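Local coordinates for carboxylesterase (Ferroplasma acidiphilum, PDB 3WJ2), which probably hydrolyses carboxylic ester bonds, acting as a carboxylesterase of the alpha/beta-hydrolase fold, at residues B[66-70]-B[92-96]. Numbering follows the deposited sequence.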
loop_
_atom_site.group_PDB
_atom_site.type_symbol
_atom_site.label_atom_id
_atom_site.label_comp_id
_atom_site.label_asym_id
_atom_site.label_seq_id
_atom_site.Cartn_x
_atom_site.Cartn_y
_atom_site.Cartn_z
ATOM N N ASN B 66 18.494 10.154 36.498
ATOM C CA ASN B 66 19.076 8.818 36.697
ATOM C C ASN B 66 19.588 8.257 35.376
ATOM O O ASN B 66 18.990 8.496 34.298
ATOM C CB ASN B 66 18.083 7.811 37.262
ATOM C CG ASN B 66 17.649 8.115 38.677
ATOM O OD1 ASN B 66 16.467 7.915 39.077
ATOM N ND2 ASN B 66 18.578 8.539 39.449
ATOM N N ALA B 67 20.680 7.477 35.417
ATOM C CA ALA B 67 21.186 6.701 34.240
ATOM C C ALA B 67 21.714 5.371 34.690
ATOM O O ALA B 67 22.289 5.290 35.805
ATOM C CB ALA B 67 22.216 7.411 33.513
ATOM N N ARG B 68 21.451 4.319 33.928
ATOM C CA ARG B 68 22.042 3.005 34.240
ATOM C C ARG B 68 22.904 2.564 33.098
ATOM O O ARG B 68 22.410 2.464 31.937
ATOM C CB ARG B 68 20.966 1.982 34.603
ATOM C CG ARG B 68 21.516 0.610 34.890
ATOM C CD ARG B 68 20.479 -0.311 35.456
ATOM N NE ARG B 68 20.011 0.134 36.799
ATOM C CZ ARG B 68 18.884 -0.227 37.429
ATOM N NH1 ARG B 68 17.966 -1.078 36.880
ATOM N NH2 ARG B 68 18.638 0.309 38.646
ATOM N N MET B 69 24.150 2.181 33.394
ATOM C CA MET B 69 25.102 1.728 32.426
ATOM C C MET B 69 25.245 0.193 32.468
ATOM O O MET B 69 25.296 -0.409 33.558
ATOM C CB MET B 69 26.458 2.346 32.741
ATOM C CG MET B 69 27.484 2.106 31.756
ATOM S SD MET B 69 28.241 0.487 31.667
ATOM C CE MET B 69 28.903 0.003 33.335
ATOM N N TYR B 70 25.076 -0.447 31.316
ATOM C CA TYR B 70 25.138 -1.932 31.184
ATOM C C TYR B 70 26.303 -2.227 30.317
ATOM O O TYR B 70 26.421 -1.645 29.184
ATOM C CB TYR B 70 23.896 -2.465 30.461
ATOM C CG TYR B 70 22.596 -2.125 31.106
ATOM C CD1 TYR B 70 21.967 -3.019 31.985
ATOM C CD2 TYR B 70 21.944 -0.859 30.866
ATOM C CE1 TYR B 70 20.764 -2.712 32.535
ATOM C CE2 TYR B 70 20.787 -0.540 31.418
ATOM C CZ TYR B 70 20.125 -1.467 32.271
ATOM O OH TYR B 70 18.904 -1.191 32.812
ATOM N N ILE B 92 13.883 3.345 33.894
ATOM C CA ILE B 92 14.968 2.460 33.842
ATOM C C ILE B 92 14.565 1.025 34.246
ATOM O O ILE B 92 14.999 0.073 33.649
ATOM C CB ILE B 92 16.121 3.009 34.730
ATOM C CG1 ILE B 92 16.884 4.069 33.960
ATOM C CG2 ILE B 92 17.086 1.897 35.024
ATOM C CD1 ILE B 92 17.816 4.957 34.812
ATOM N N GLU B 93 13.761 0.907 35.293
ATOM C CA GLU B 93 13.389 -0.413 35.734
ATOM C C GLU B 93 12.517 -1.112 34.733
ATOM O O GLU B 93 12.800 -2.309 34.505
ATOM C CB GLU B 93 12.667 -0.418 37.115
ATOM C CG GLU B 93 13.557 0.192 38.262
ATOM C CD GLU B 93 14.934 -0.448 38.461
ATOM O OE1 GLU B 93 15.199 -1.594 38.059
ATOM O OE2 GLU B 93 15.815 0.285 38.979
ATOM N N THR B 94 11.582 -0.394 34.064
ATOM C CA THR B 94 10.716 -1.161 33.164
ATOM C C THR B 94 11.502 -1.579 31.882
ATOM O O THR B 94 11.121 -2.534 31.182
ATOM C CB THR B 94 9.458 -0.470 32.780
ATOM O OG1 THR B 94 9.755 0.725 31.994
ATOM C CG2 THR B 94 8.669 0.035 33.975
ATOM N N TYR B 95 12.563 -0.799 31.570
ATOM C CA TYR B 95 13.401 -1.122 30.444
ATOM C C TYR B 95 14.564 -2.006 30.794
ATOM O O TYR B 95 15.336 -2.277 29.917
ATOM C CB TYR B 95 13.918 0.260 29.735
ATOM C CG TYR B 95 12.833 0.664 28.708
ATOM C CD1 TYR B 95 11.599 1.111 29.120
ATOM C CD2 TYR B 95 13.138 0.574 27.313
ATOM C CE1 TYR B 95 10.552 1.459 28.129
ATOM C CE2 TYR B 95 12.138 0.936 26.420
ATOM C CZ TYR B 95 10.900 1.315 26.802
ATOM O OH TYR B 95 9.935 1.625 25.882
ATOM N N ASP B 96 14.734 -2.437 32.048
ATOM C CA ASP B 96 15.975 -3.046 32.349
ATOM C C ASP B 96 16.235 -4.398 31.614
ATOM O O ASP B 96 17.362 -4.662 31.157
ATOM C CB ASP B 96 15.922 -3.254 33.911
ATOM C CG ASP B 96 17.283 -3.702 34.485
ATOM O OD1 ASP B 96 18.244 -2.892 34.608
ATOM O OD2 ASP B 96 17.366 -4.959 34.705
HETATM O O HOH W 1 16.843 0.543 31.589
#
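Two side chains of segment 66-70 of strand 63-71, Arg68 and Tyr70, reach across to segment 92-96 and converge on one carboxylate oxygen. The backbones stay apart, the nearest CA pair being Arg68 and Ile92 at 7.1 Å, and every direct hydrogen bond between the segments is side chain to side chain. Arg68 NH1 donates to Asp96 OD1 at 2.9 Å (N-H...O 156°) and to Glu93 OE1 at 3.1 Å (166°), while Arg68 NH2 donates to Glu93 OE2 at 2.8 Å (139°). The guanidinium thus bridges two carboxylates as a salt-bridge network, with both acids near its plane and Ile92 CG2 over one face, 3.6 Å from Arg68 NH1. NE forms a salt bridge with Asp55, and NH2 has a further hydrogen-bond partner outside the two segments. Asp96 OD1 also accepts from Tyr70 OH at 2.6 Å, and OD2 pairs with Arg100. A water donates to Tyr70 OH at 3.0 Å and to Ile92 O at 2.8 Å, giving the carbonyl of buried Ile92 a donor. The type I turn Glu93-Asp96, closed by Asp96 N to Glu93 O at 3.1 Å, brings both acids within reach of Arg68. Ile92 CD1 packs against the strand, 3.8 Å from Asn66 CB and from Ala67 CA. Strand 63-71 runs between strands 52-60 and 109-113 of the alpha/beta-hydrolase sheet, antiparallel to both; the turn leads into helix 96-106, whose Cys99 and Ala103 touch Tyr70, while helix 29-43 meets Glu93 and Thr94.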